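Local coordinates for truncated hemoglobin 4 (Chlamydomonas reinhardtii, PDB 6BME), which binds heme b in a 2-on-2 globin domain with both axial positions of the iron filled by protein side chains, and probably binds oxygen, at residues A[63-68]-A[116-121]; A[68-73]-A[121-126]; A[47-52]-A[109-114]. All blocks are in the same frame, centred on the assembly; numbering follows the deposited sequence.

Contact 1: residues A[63-68]-A[116-121]; sequences KDIVMG and PLFDPE. With HEM (protoporphyrin IX containing Fe), chain C.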
loop_
_atom_site.group_PDB
_atom_site.type_symbol
_atom_site.label_atom_id
_atom_site.label_comp_id
_atom_site.label_asym_id
_atom_site.label_seq_id
_atom_site.Cartn_x
_atom_site.Cartn_y
_atom_site.Cartn_z
ATOM N N LYS A 63 -1.151 -10.183 -10.375
ATOM C CA LYS A 63 -1.620 -9.696 -11.668
ATOM C C LYS A 63 -2.612 -8.545 -11.506
ATOM O O LYS A 63 -2.613 -7.609 -12.315
ATOM C CB LYS A 63 -2.222 -10.852 -12.476
ATOM C CG LYS A 63 -3.390 -11.568 -11.812
ATOM C CD LYS A 63 -3.643 -12.932 -12.464
ATOM C CE LYS A 63 -4.849 -13.626 -11.852
ATOM N NZ LYS A 63 -5.233 -14.844 -12.619
ATOM N N ASP A 64 -3.435 -8.573 -10.454
ATOM C CA ASP A 64 -4.343 -7.458 -10.202
ATOM C C ASP A 64 -3.576 -6.208 -9.786
ATOM O O ASP A 64 -3.941 -5.089 -10.171
ATOM C CB ASP A 64 -5.374 -7.851 -9.140
ATOM C CG ASP A 64 -6.097 -9.137 -9.487
ATOM O OD1 ASP A 64 -6.878 -9.144 -10.458
ATOM O OD2 ASP A 64 -5.871 -10.152 -8.802
ATOM N N ILE A 65 -2.504 -6.375 -9.007
ATOM C CA ILE A 65 -1.678 -5.226 -8.651
ATOM C C ILE A 65 -1.084 -4.595 -9.904
ATOM O O ILE A 65 -1.065 -3.365 -10.046
ATOM C CB ILE A 65 -0.580 -5.637 -7.655
ATOM C CG1 ILE A 65 -1.214 -6.100 -6.338
ATOM C CG2 ILE A 65 0.383 -4.468 -7.430
ATOM C CD1 ILE A 65 -0.275 -6.833 -5.428
ATOM N N VAL A 66 -0.602 -5.421 -10.839
ATOM C CA VAL A 66 -0.027 -4.869 -12.065
ATOM C C VAL A 66 -1.095 -4.145 -12.877
ATOM O O VAL A 66 -0.901 -3.002 -13.307
ATOM C CB VAL A 66 0.656 -5.961 -12.900
ATOM C CG1 VAL A 66 1.233 -5.324 -14.147
ATOM C CG2 VAL A 66 1.761 -6.635 -12.100
ATOM N N MET A 67 -2.248 -4.788 -13.080
ATOM C CA MET A 67 -3.286 -4.166 -13.899
ATOM C C MET A 67 -3.785 -2.867 -13.276
ATOM O O MET A 67 -4.182 -1.945 -13.994
ATOM C CB MET A 67 -4.447 -5.136 -14.119
ATOM C CG MET A 67 -4.109 -6.294 -15.066
ATOM S SD MET A 67 -5.461 -7.436 -15.417
ATOM C CE MET A 67 -5.783 -8.055 -13.783
ATOM N N GLY A 68 -3.776 -2.773 -11.946
ATOM C CA GLY A 68 -4.216 -1.546 -11.291
ATOM C C GLY A 68 -3.212 -0.404 -11.325
ATOM O O GLY A 68 -3.609 0.762 -11.179
ATOM N N PRO A 116 8.962 -6.455 -6.911
ATOM C CA PRO A 116 9.397 -6.579 -8.315
ATOM C C PRO A 116 8.356 -6.166 -9.345
ATOM O O PRO A 116 8.734 -5.870 -10.483
ATOM C CB PRO A 116 9.736 -8.069 -8.434
ATOM C CG PRO A 116 10.153 -8.443 -7.070
ATOM C CD PRO A 116 9.226 -7.699 -6.168
ATOM N N LEU A 117 7.066 -6.128 -8.998
ATOM C CA LEU A 117 6.058 -5.684 -9.956
ATOM C C LEU A 117 6.065 -4.178 -10.164
ATOM O O LEU A 117 5.336 -3.681 -11.031
ATOM C CB LEU A 117 4.663 -6.117 -9.501
ATOM C CG LEU A 117 4.526 -7.563 -9.008
ATOM C CD1 LEU A 117 3.176 -7.775 -8.339
ATOM C CD2 LEU A 117 4.748 -8.561 -10.138
ATOM N N PHE A 118 6.836 -3.442 -9.373
ATOM C CA PHE A 118 6.959 -2.002 -9.523
ATOM C C PHE A 118 8.298 -1.609 -10.121
ATOM O O PHE A 118 8.658 -0.428 -10.100
ATOM C CB PHE A 118 6.714 -1.318 -8.178
ATOM C CG PHE A 118 5.279 -1.385 -7.754
ATOM C CD1 PHE A 118 4.783 -2.521 -7.133
ATOM C CD2 PHE A 118 4.400 -0.342 -8.059
ATOM C CE1 PHE A 118 3.435 -2.609 -6.763
ATOM C CE2 PHE A 118 3.059 -0.416 -7.700
ATOM C CZ PHE A 118 2.572 -1.561 -7.053
ATOM N N ASP A 119 9.021 -2.570 -10.688
ATOM C CA ASP A 119 10.260 -2.298 -11.399
ATOM C C ASP A 119 9.935 -1.815 -12.812
ATOM O O ASP A 119 9.460 -2.601 -13.645
ATOM C CB ASP A 119 11.132 -3.554 -11.428
ATOM C CG ASP A 119 12.479 -3.330 -12.101
ATOM O OD1 ASP A 119 12.691 -2.287 -12.762
ATOM O OD2 ASP A 119 13.332 -4.226 -11.967
ATOM N N PRO A 120 10.214 -0.550 -13.132
ATOM C CA PRO A 120 9.856 -0.033 -14.463
ATOM C C PRO A 120 10.543 -0.763 -15.602
ATOM O O PRO A 120 10.025 -0.746 -16.721
ATOM C CB PRO A 120 10.297 1.435 -14.400
ATOM C CG PRO A 120 10.388 1.744 -12.910
ATOM C CD PRO A 120 10.856 0.477 -12.298
ATOM N N GLU A 121 11.684 -1.410 -15.358
ATOM C CA GLU A 121 12.355 -2.130 -16.437
ATOM C C GLU A 121 11.511 -3.277 -16.981
ATOM O O GLU A 121 11.753 -3.730 -18.104
ATOM C CB GLU A 121 13.715 -2.640 -15.958
ATOM C CG GLU A 121 14.713 -1.518 -15.676
ATOM C CD GLU A 121 15.437 -1.023 -16.928
ATOM O OE1 GLU A 121 16.602 -0.577 -16.802
ATOM O OE2 GLU A 121 14.858 -1.086 -18.038
HETATM C CHA HEM C . -4.857 1.815 -6.773
HETATM C CHB HEM C . -3.082 -1.480 -3.715
HETATM C CHC HEM C . 1.324 0.380 -4.470
HETATM C CHD HEM C . -0.811 4.423 -6.017
HETATM C C1A HEM C . -4.814 0.733 -5.922
HETATM C C2A HEM C . -5.903 -0.146 -5.516
HETATM C C3A HEM C . -5.381 -1.044 -4.659
HETATM C C4A HEM C . -3.971 -0.775 -4.497
HETATM C CMA HEM C . -6.093 -2.208 -3.940
HETATM C CAA HEM C . -7.391 -0.078 -5.985
HETATM C CBA HEM C . -8.049 1.252 -5.614
HETATM C CGA HEM C . -9.546 1.254 -5.865
HETATM O O1A HEM C . -9.980 1.090 -7.048
HETATM O O2A HEM C . -10.299 1.448 -4.865
HETATM C C1B HEM C . -1.709 -1.345 -3.761
HETATM C C2B HEM C . -0.724 -2.314 -3.321
HETATM C C3B HEM C . 0.488 -1.787 -3.551
HETATM C C4B HEM C . 0.306 -0.469 -4.108
HETATM C CMB HEM C . -1.032 -3.711 -2.734
HETATM C CAB HEM C . 1.893 -2.370 -3.263
HETATM C CBB HEM C . 2.135 -3.312 -2.353
HETATM C C1C HEM C . 1.128 1.677 -4.866
HETATM C C2C HEM C . 2.142 2.685 -4.967
HETATM C C3C HEM C . 1.573 3.818 -5.368
HETATM C C4C HEM C . 0.157 3.554 -5.562
HETATM C CMC HEM C . 3.630 2.462 -4.621
HETATM C CAC HEM C . 2.326 5.146 -5.579
HETATM C CBC HEM C . 1.745 6.313 -5.286
HETATM C C1D HEM C . -2.075 4.042 -6.434
HETATM C C2D HEM C . -3.024 4.862 -7.160
HETATM C C3D HEM C . -4.130 4.145 -7.356
HETATM C C4D HEM C . -3.930 2.841 -6.770
HETATM C CMD HEM C . -2.773 6.317 -7.589
HETATM C CAD HEM C . -5.449 4.586 -8.055
HETATM C CBD HEM C . -5.294 4.521 -9.569
HETATM C CGD HEM C . -6.587 5.017 -10.174
HETATM O O1D HEM C . -7.672 4.685 -9.634
HETATM O O2D HEM C . -6.528 5.727 -11.203
HETATM N NA HEM C . -3.673 0.324 -5.271
HETATM N NB HEM C . -1.044 -0.228 -4.242
HETATM N NC HEM C . -0.065 2.239 -5.247
HETATM N ND HEM C . -2.659 2.802 -6.221
HETATM FE FE HEM C . -1.854 1.298 -5.227
#
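Ile65 and Phe118 cross at about a right angle, the aliphatic chain reaching out from helix 62-75 and the aromatic one coming in from the loop that follows helix 101-114. The methyl CG2 of Ile65 does the touching and lies 3.6 Å from Phe118 CE1, meeting the ring obliquely. It is placed there because CG2 stands anti to the backbone N, while CG1 (chi1 -64°) carries the rest of the chain toward the heme methyl CMB. Beyond Ile65 the phenyl ring reaches the porphyrin, and its tip CZ comes to 3.5 Å from the methine carbon CHC of the heme. Phe118 also meets the ring of the axial ligand His69 edge-to-face, and Phe83 packs against it from elsewhere in the chain. Were Phe118 an alanine, Ile65 CG2 and the heme edge at CHC would probably lose their shared neighbour, and a gap would open beside the axial histidine.

A second crossing, again near a right angle, lies closer to the surface. There Val66 CG2 sits 3.9 Å from Leu117 CB, with both leucine methyls only slightly farther away.

The union across these segments rests on van der Waals contact between apolar groups. It offers the proximal side of the porphyrin a hydrocarbon surface, and since polar pairing between the segments plays no part, the fit is probably set by the shapes of the side chains.

Contact 2: residues A[68-73]-A[121-126]; sequences GHAHLI and ERYKGK. With HEM (protoporphyrin IX containing Fe), chain C.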
loop_
_atom_site.group_PDB
_atom_site.type_symbol
_atom_site.label_atom_id
_atom_site.label_comp_id
_atom_site.label_asym_id
_atom_site.label_seq_id
_atom_site.Cartn_x
_atom_site.Cartn_y
_atom_site.Cartn_z
ATOM N N GLY A 68 -3.776 -2.773 -11.946
ATOM C CA GLY A 68 -4.216 -1.546 -11.291
ATOM C C GLY A 68 -3.212 -0.404 -11.325
ATOM O O GLY A 68 -3.609 0.762 -11.179
ATOM N N HIS A 69 -1.923 -0.704 -11.514
ATOM C CA HIS A 69 -0.873 0.309 -11.429
ATOM C C HIS A 69 -0.074 0.496 -12.707
ATOM O O HIS A 69 0.754 1.416 -12.759
ATOM C CB HIS A 69 0.102 -0.024 -10.282
ATOM C CG HIS A 69 -0.562 -0.054 -8.942
ATOM N ND1 HIS A 69 -1.254 -1.152 -8.485
ATOM C CD2 HIS A 69 -0.673 0.891 -7.976
ATOM C CE1 HIS A 69 -1.760 -0.887 -7.292
ATOM N NE2 HIS A 69 -1.422 0.347 -6.963
ATOM N N ALA A 70 -0.307 -0.327 -13.734
ATOM C CA ALA A 70 0.536 -0.293 -14.930
ATOM C C ALA A 70 0.521 1.081 -15.584
ATOM O O ALA A 70 1.563 1.571 -16.035
ATOM C CB ALA A 70 0.087 -1.363 -15.920
ATOM N N HIS A 71 -0.637 1.744 -15.598
ATOM C CA HIS A 71 -0.707 3.065 -16.218
ATOM C C HIS A 71 0.168 4.087 -15.495
ATOM O O HIS A 71 0.694 5.004 -16.138
ATOM C CB HIS A 71 -2.160 3.541 -16.294
ATOM C CG HIS A 71 -2.750 3.933 -14.972
ATOM N ND1 HIS A 71 -3.105 3.010 -14.010
ATOM C CD2 HIS A 71 -3.066 5.148 -14.463
ATOM C CE1 HIS A 71 -3.606 3.641 -12.962
ATOM N NE2 HIS A 71 -3.600 4.939 -13.214
ATOM N N LEU A 72 0.347 3.949 -14.174
ATOM C CA LEU A 72 1.209 4.878 -13.444
ATOM C C LEU A 72 2.676 4.655 -13.784
ATOM O O LEU A 72 3.454 5.614 -13.887
ATOM C CB LEU A 72 1.006 4.726 -11.934
ATOM C CG LEU A 72 -0.441 4.915 -11.459
ATOM C CD1 LEU A 72 -0.610 4.467 -10.016
ATOM C CD2 LEU A 72 -0.880 6.357 -11.626
ATOM N N ILE A 73 3.071 3.392 -13.942
ATOM C CA ILE A 73 4.447 3.055 -14.290
ATOM C C ILE A 73 4.750 3.465 -15.726
ATOM O O ILE A 73 5.858 3.915 -16.037
ATOM C CB ILE A 73 4.690 1.546 -14.072
ATOM C CG1 ILE A 73 4.531 1.181 -12.593
ATOM C CG2 ILE A 73 6.083 1.121 -14.565
ATOM C CD1 ILE A 73 4.459 -0.326 -12.344
ATOM N N GLU A 121 11.684 -1.410 -15.358
ATOM C CA GLU A 121 12.355 -2.130 -16.437
ATOM C C GLU A 121 11.511 -3.277 -16.981
ATOM O O GLU A 121 11.753 -3.730 -18.104
ATOM C CB GLU A 121 13.715 -2.640 -15.958
ATOM C CG GLU A 121 14.713 -1.518 -15.676
ATOM C CD GLU A 121 15.437 -1.023 -16.928
ATOM O OE1 GLU A 121 16.602 -0.577 -16.802
ATOM O OE2 GLU A 121 14.858 -1.086 -18.038
ATOM N N ARG A 122 10.515 -3.734 -16.224
ATOM C CA ARG A 122 9.616 -4.793 -16.664
ATOM C C ARG A 122 8.520 -4.311 -17.618
ATOM O O ARG A 122 7.780 -5.147 -18.150
ATOM C CB ARG A 122 8.989 -5.466 -15.436
ATOM C CG ARG A 122 10.011 -6.223 -14.584
ATOM C CD ARG A 122 9.356 -7.039 -13.486
ATOM N NE ARG A 122 10.245 -8.093 -12.997
ATOM C CZ ARG A 122 11.081 -7.956 -11.971
ATOM N NH1 ARG A 122 11.857 -8.973 -11.604
ATOM N NH2 ARG A 122 11.143 -6.806 -11.311
ATOM N N TYR A 123 8.415 -3.010 -17.881
ATOM C CA TYR A 123 7.329 -2.444 -18.671
ATOM C C TYR A 123 7.888 -1.787 -19.926
ATOM O O TYR A 123 9.045 -1.362 -19.947
ATOM C CB TYR A 123 6.532 -1.416 -17.834
ATOM C CG TYR A 123 5.863 -2.019 -16.626
ATOM C CD1 TYR A 123 6.594 -2.318 -15.478
ATOM C CD2 TYR A 123 4.501 -2.308 -16.632
ATOM C CE1 TYR A 123 5.977 -2.884 -14.360
ATOM C CE2 TYR A 123 3.879 -2.869 -15.524
ATOM C CZ TYR A 123 4.621 -3.152 -14.391
ATOM O OH TYR A 123 4.007 -3.708 -13.293
ATOM N N LYS A 124 7.066 -1.705 -20.977
ATOM C CA LYS A 124 7.447 -1.037 -22.219
ATOM C C LYS A 124 6.666 0.266 -22.391
ATOM O O LYS A 124 5.687 0.525 -21.693
ATOM C CB LYS A 124 7.199 -1.949 -23.429
ATOM C CG LYS A 124 7.954 -3.268 -23.414
ATOM C CD LYS A 124 9.407 -3.066 -23.793
ATOM C CE LYS A 124 10.078 -4.387 -24.140
ATOM N NZ LYS A 124 9.889 -5.403 -23.074
ATOM N N GLY A 125 7.109 1.086 -23.346
ATOM C CA GLY A 125 6.357 2.276 -23.716
ATOM C C GLY A 125 6.271 3.348 -22.649
ATOM O O GLY A 125 5.314 4.139 -22.647
ATOM N N LYS A 126 7.253 3.411 -21.748
ATOM C CA LYS A 126 7.214 4.369 -20.654
ATOM C C LYS A 126 7.538 5.779 -21.145
ATOM O O LYS A 126 8.113 5.977 -22.215
ATOM C CB LYS A 126 8.200 3.959 -19.555
ATOM C CG LYS A 126 7.920 2.588 -18.970
ATOM C CD LYS A 126 8.795 2.307 -17.742
ATOM C CE LYS A 126 10.275 2.220 -18.119
ATOM N NZ LYS A 126 10.558 1.085 -19.045
HETATM C CHA HEM C . -4.857 1.815 -6.773
HETATM C CHB HEM C . -3.082 -1.480 -3.715
HETATM C CHC HEM C . 1.324 0.380 -4.470
HETATM C CHD HEM C . -0.811 4.423 -6.017
HETATM C C1A HEM C . -4.814 0.733 -5.922
HETATM C C2A HEM C . -5.903 -0.146 -5.516
HETATM C C3A HEM C . -5.381 -1.044 -4.659
HETATM C C4A HEM C . -3.971 -0.775 -4.497
HETATM C CMA HEM C . -6.093 -2.208 -3.940
HETATM C CAA HEM C . -7.391 -0.078 -5.985
HETATM C CBA HEM C . -8.049 1.252 -5.614
HETATM C CGA HEM C . -9.546 1.254 -5.865
HETATM O O1A HEM C . -9.980 1.090 -7.048
HETATM O O2A HEM C . -10.299 1.448 -4.865
HETATM C C1B HEM C . -1.709 -1.345 -3.761
HETATM C C2B HEM C . -0.724 -2.314 -3.321
HETATM C C3B HEM C . 0.488 -1.787 -3.551
HETATM C C4B HEM C . 0.306 -0.469 -4.108
HETATM C CMB HEM C . -1.032 -3.711 -2.734
HETATM C CAB HEM C . 1.893 -2.370 -3.263
HETATM C CBB HEM C . 2.135 -3.312 -2.353
HETATM C C1C HEM C . 1.128 1.677 -4.866
HETATM C C2C HEM C . 2.142 2.685 -4.967
HETATM C C3C HEM C . 1.573 3.818 -5.368
HETATM C C4C HEM C . 0.157 3.554 -5.562
HETATM C CMC HEM C . 3.630 2.462 -4.621
HETATM C CAC HEM C . 2.326 5.146 -5.579
HETATM C CBC HEM C . 1.745 6.313 -5.286
HETATM C C1D HEM C . -2.075 4.042 -6.434
HETATM C C2D HEM C . -3.024 4.862 -7.160
HETATM C C3D HEM C . -4.130 4.145 -7.356
HETATM C C4D HEM C . -3.930 2.841 -6.770
HETATM C CMD HEM C . -2.773 6.317 -7.589
HETATM C CAD HEM C . -5.449 4.586 -8.055
HETATM C CBD HEM C . -5.294 4.521 -9.569
HETATM C CGD HEM C . -6.587 5.017 -10.174
HETATM O O1D HEM C . -7.672 4.685 -9.634
HETATM O O2D HEM C . -6.528 5.727 -11.203
HETATM N NA HEM C . -3.673 0.324 -5.271
HETATM N NB HEM C . -1.044 -0.228 -4.242
HETATM N NC HEM C . -0.065 2.239 -5.247
HETATM N ND HEM C . -2.659 2.802 -6.221
HETATM FE FE HEM C . -1.854 1.298 -5.227
#
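Tyr123 brings its ring against Ala70 and Ile73, two residues one turn apart on helix 62-75. One face of the ring receives the methyl CG2 of Ile73 in a CH-pi contact, 3.9 Å from the centroid and 25° off the normal. The other branch of the isoleucine runs to the phenol end, where Ile73 CD1 lies 3.5 Å from Tyr123 CZ. With CG1 beside the backbone N and CG2 beside the carbonyl carbon (chi1 -64°), both ends of Ile73 can press on the same ring. Ala70 CB adds a looser, oblique touch, 4.1 Å from Tyr123 CE2. The phenol OH has its partner in Leu117.

Farther along, Lys126 lays its aliphatic part alongside the helix, with CD 3.8 Å from Ile73 O. Its chain then bends at the third and fourth torsions, so that the ammonium group NZ folds back to donate to Tyr123 O at 3.0 Å, from above the carbonyl plane. Pro120 O takes a second bond from the same nitrogen.

The helix covered in this way carries His69, whose NE2 binds the heme iron at 2.0 Å while Lys45 supplies the other axial nitrogen. The ND1 of His69 is bonded to Ile65 O, one turn back along the same helix. This is the proximal histidine site of the globin fold, with the loop after helix 101-114, near the end of this construct, packed on the flank of its helix.

Contact 3: residues A[47-52]-A[109-114]; sequences NRFLAY and GVLIGV. With HEM (protoporphyrin IX containing Fe), chain C; SO4 (sulfate ion), chain D.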
loop_
_atom_site.group_PDB
_atom_site.type_symbol
_atom_site.label_atom_id
_atom_site.label_comp_id
_atom_site.label_asym_id
_atom_site.label_seq_id
_atom_site.Cartn_x
_atom_site.Cartn_y
_atom_site.Cartn_z
ATOM N N ASN A 47 -7.608 0.483 2.523
ATOM C CA ASN A 47 -8.160 -0.659 3.241
ATOM C C ASN A 47 -7.763 -1.978 2.598
ATOM O O ASN A 47 -7.459 -2.946 3.299
ATOM C CB ASN A 47 -9.681 -0.543 3.319
ATOM C CG ASN A 47 -10.120 0.248 4.519
ATOM O OD1 ASN A 47 -10.104 -0.265 5.627
ATOM N ND2 ASN A 47 -10.477 1.508 4.312
ATOM N N ARG A 48 -7.788 -2.049 1.264
ATOM C CA ARG A 48 -7.426 -3.294 0.595
ATOM C C ARG A 48 -5.919 -3.548 0.681
ATOM O O ARG A 48 -5.483 -4.699 0.811
ATOM C CB ARG A 48 -7.900 -3.257 -0.859
ATOM C CG ARG A 48 -8.106 -4.643 -1.451
ATOM C CD ARG A 48 -8.765 -4.607 -2.816
ATOM N NE ARG A 48 -9.191 -5.950 -3.205
ATOM C CZ ARG A 48 -9.575 -6.289 -4.431
ATOM N NH1 ARG A 48 -9.581 -5.389 -5.411
ATOM N NH2 ARG A 48 -9.940 -7.534 -4.680
ATOM N N PHE A 49 -5.119 -2.476 0.627
ATOM C CA PHE A 49 -3.669 -2.581 0.817
ATOM C C PHE A 49 -3.361 -3.196 2.174
ATOM O O PHE A 49 -2.575 -4.148 2.285
ATOM C CB PHE A 49 -3.045 -1.180 0.690
ATOM C CG PHE A 49 -1.528 -1.139 0.715
ATOM C CD1 PHE A 49 -0.811 -1.488 1.855
ATOM C CD2 PHE A 49 -0.827 -0.646 -0.376
ATOM C CE1 PHE A 49 0.590 -1.426 1.878
ATOM C CE2 PHE A 49 0.565 -0.578 -0.366
ATOM C CZ PHE A 49 1.273 -0.968 0.770
ATOM N N LEU A 50 -3.995 -2.667 3.222
ATOM C CA LEU A 50 -3.798 -3.191 4.568
ATOM C C LEU A 50 -4.256 -4.642 4.666
ATOM O O LEU A 50 -3.566 -5.487 5.245
ATOM C CB LEU A 50 -4.544 -2.303 5.568
ATOM C CG LEU A 50 -4.628 -2.767 7.022
ATOM C CD1 LEU A 50 -3.238 -2.884 7.626
ATOM C CD2 LEU A 50 -5.462 -1.766 7.806
ATOM N N ALA A 51 -5.432 -4.949 4.111
ATOM C CA ALA A 51 -5.914 -6.326 4.128
ATOM C C ALA A 51 -4.947 -7.258 3.395
ATOM O O ALA A 51 -4.639 -8.355 3.878
ATOM C CB ALA A 51 -7.315 -6.390 3.514
ATOM N N TYR A 52 -4.435 -6.820 2.239
ATOM C CA TYR A 52 -3.500 -7.631 1.461
ATOM C C TYR A 52 -2.214 -7.903 2.234
ATOM O O TYR A 52 -1.716 -9.036 2.250
ATOM C CB TYR A 52 -3.183 -6.936 0.132
ATOM C CG TYR A 52 -2.301 -7.760 -0.774
ATOM C CD1 TYR A 52 -2.819 -8.832 -1.493
ATOM C CD2 TYR A 52 -0.945 -7.472 -0.906
ATOM C CE1 TYR A 52 -2.009 -9.598 -2.319
ATOM C CE2 TYR A 52 -0.130 -8.232 -1.731
ATOM C CZ TYR A 52 -0.669 -9.287 -2.434
ATOM O OH TYR A 52 0.139 -10.039 -3.251
ATOM N N GLY A 109 7.237 -9.047 4.649
ATOM C CA GLY A 109 7.441 -10.142 3.715
ATOM C C GLY A 109 6.505 -10.070 2.523
ATOM O O GLY A 109 6.914 -10.299 1.380
ATOM N N VAL A 110 5.239 -9.729 2.769
ATOM C CA VAL A 110 4.285 -9.593 1.670
ATOM C C VAL A 110 4.723 -8.480 0.730
ATOM O O VAL A 110 4.803 -8.665 -0.493
ATOM C CB VAL A 110 2.870 -9.343 2.220
ATOM C CG1 VAL A 110 1.916 -8.981 1.087
ATOM C CG2 VAL A 110 2.375 -10.574 2.981
ATOM N N LEU A 111 5.027 -7.306 1.293
ATOM C CA LEU A 111 5.391 -6.148 0.476
ATOM C C LEU A 111 6.648 -6.414 -0.339
ATOM O O LEU A 111 6.711 -6.089 -1.533
ATOM C CB LEU A 111 5.582 -4.925 1.373
ATOM C CG LEU A 111 4.308 -4.469 2.080
ATOM C CD1 LEU A 111 4.569 -3.269 2.989
ATOM C CD2 LEU A 111 3.206 -4.169 1.065
ATOM N N ILE A 112 7.671 -6.986 0.300
ATOM C CA ILE A 112 8.882 -7.363 -0.424
ATOM C C ILE A 112 8.535 -8.303 -1.572
ATOM O O ILE A 112 9.102 -8.209 -2.668
ATOM C CB ILE A 112 9.904 -7.987 0.544
ATOM C CG1 ILE A 112 10.420 -6.948 1.546
ATOM C CG2 ILE A 112 11.073 -8.612 -0.213
ATOM C CD1 ILE A 112 11.123 -5.770 0.907
ATOM N N GLY A 113 7.574 -9.202 -1.348
ATOM C CA GLY A 113 7.185 -10.148 -2.383
ATOM C C GLY A 113 6.623 -9.505 -3.637
ATOM O O GLY A 113 6.786 -10.045 -4.734
ATOM N N VAL A 114 5.956 -8.352 -3.506
ATOM C CA VAL A 114 5.354 -7.706 -4.670
ATOM C C VAL A 114 6.171 -6.528 -5.190
ATOM O O VAL A 114 5.825 -5.969 -6.248
ATOM C CB VAL A 114 3.902 -7.262 -4.381
ATOM C CG1 VAL A 114 3.025 -8.476 -4.219
ATOM C CG2 VAL A 114 3.838 -6.391 -3.133
HETATM C CHA HEM C . -4.857 1.815 -6.773
HETATM C CHB HEM C . -3.082 -1.480 -3.715
HETATM C CHC HEM C . 1.324 0.380 -4.470
HETATM C CHD HEM C . -0.811 4.423 -6.017
HETATM C C1A HEM C . -4.814 0.733 -5.922
HETATM C C2A HEM C . -5.903 -0.146 -5.516
HETATM C C3A HEM C . -5.381 -1.044 -4.659
HETATM C C4A HEM C . -3.971 -0.775 -4.497
HETATM C CMA HEM C . -6.093 -2.208 -3.940
HETATM C CAA HEM C . -7.391 -0.078 -5.985
HETATM C CBA HEM C . -8.049 1.252 -5.614
HETATM C CGA HEM C . -9.546 1.254 -5.865
HETATM O O1A HEM C . -9.980 1.090 -7.048
HETATM O O2A HEM C . -10.299 1.448 -4.865
HETATM C C1B HEM C . -1.709 -1.345 -3.761
HETATM C C2B HEM C . -0.724 -2.314 -3.321
HETATM C C3B HEM C . 0.488 -1.787 -3.551
HETATM C C4B HEM C . 0.306 -0.469 -4.108
HETATM C CMB HEM C . -1.032 -3.711 -2.734
HETATM C CAB HEM C . 1.893 -2.370 -3.263
HETATM C CBB HEM C . 2.135 -3.312 -2.353
HETATM C C1C HEM C . 1.128 1.677 -4.866
HETATM C C2C HEM C . 2.142 2.685 -4.967
HETATM C C3C HEM C . 1.573 3.818 -5.368
HETATM C C4C HEM C . 0.157 3.554 -5.562
HETATM C CMC HEM C . 3.630 2.462 -4.621
HETATM C CAC HEM C . 2.326 5.146 -5.579
HETATM C CBC HEM C . 1.745 6.313 -5.286
HETATM C C1D HEM C . -2.075 4.042 -6.434
HETATM C C2D HEM C . -3.024 4.862 -7.160
HETATM C C3D HEM C . -4.130 4.145 -7.356
HETATM C C4D HEM C . -3.930 2.841 -6.770
HETATM C CMD HEM C . -2.773 6.317 -7.589
HETATM C CAD HEM C . -5.449 4.586 -8.055
HETATM C CBD HEM C . -5.294 4.521 -9.569
HETATM C CGD HEM C . -6.587 5.017 -10.174
HETATM O O1D HEM C . -7.672 4.685 -9.634
HETATM O O2D HEM C . -6.528 5.727 -11.203
HETATM N NA HEM C . -3.673 0.324 -5.271
HETATM N NB HEM C . -1.044 -0.228 -4.242
HETATM N NC HEM C . -0.065 2.239 -5.247
HETATM N ND HEM C . -2.659 2.802 -6.221
HETATM FE FE HEM C . -1.854 1.298 -5.227
HETATM S S SO4 D . -10.872 -8.967 -1.657
HETATM O O1 SO4 D . -10.775 -9.819 -0.485
HETATM O O2 SO4 D . -12.246 -9.001 -2.171
HETATM O O3 SO4 D . -9.992 -9.473 -2.714
HETATM O O4 SO4 D . -10.506 -7.599 -1.283
#
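At the vinyl-bearing edge of the heme pocket, Phe49 and Tyr52 of helix 39-53, which also carries the axial Lys45, meet Val110, Leu111 and Val114 of helix 101-114. Tyr52 CG lies anti to the backbone N (chi1 -176°), which swings the ring across to the other helix. There Val110 CG1 approaches obliquely, 3.6 Å from Tyr52 CE2. Val114 comes in at the ring's edge, near its plane, with CG1 3.4 Å from the Tyr52 OH. Phe49, on the lysine (distal) side of the heme, crosses Leu111 at about a right angle, Leu111 CD2 resting 3.8 Å from Phe49 CZ.

Both helices belong to the 2-on-2 globin fold; their local axes make an angle of 106° and come no closer than 11.2 Å, a spacing that side chains bridge. The heme is tucked against this apolar layer. Phe49 CD2 lies 3.4 Å from pyrrole carbon C2B, and the vinyl carbon CBB touches both Leu111 CD2 and Val114 CG2. The extended Arg48 donates from NE and NH2 to a sulfate probably acquired in crystallisation, the NH2 bond to O3 being nearly straight (176°); the backbone N atoms of Thr58 and His59 also hold it.

In the fold
The three contacts bring the end of helix 101-114 and the loop after it onto the two helices that hold the heme iron. Contacts 1 and 2 share Gly68 and Glu121, their centres lie 7 Å apart, and Tyr123 OH of contact 2 hydrogen-bonds to Leu117 O of contact 1 at 2.6 Å. Contact 3 lies farther along the porphyrin edge, its centre 13 Å from that of contact 1, and Ile65 joins them, with CD1 3.9 Å from both Val114 CG1 and Tyr52 CZ. Contacts 2 and 3 stay about 7 Å apart at their nearest atoms. All three reach the heme: contact 2 through His69, contact 1 through Phe118, contact 3 through Phe49, Leu111 and Val114.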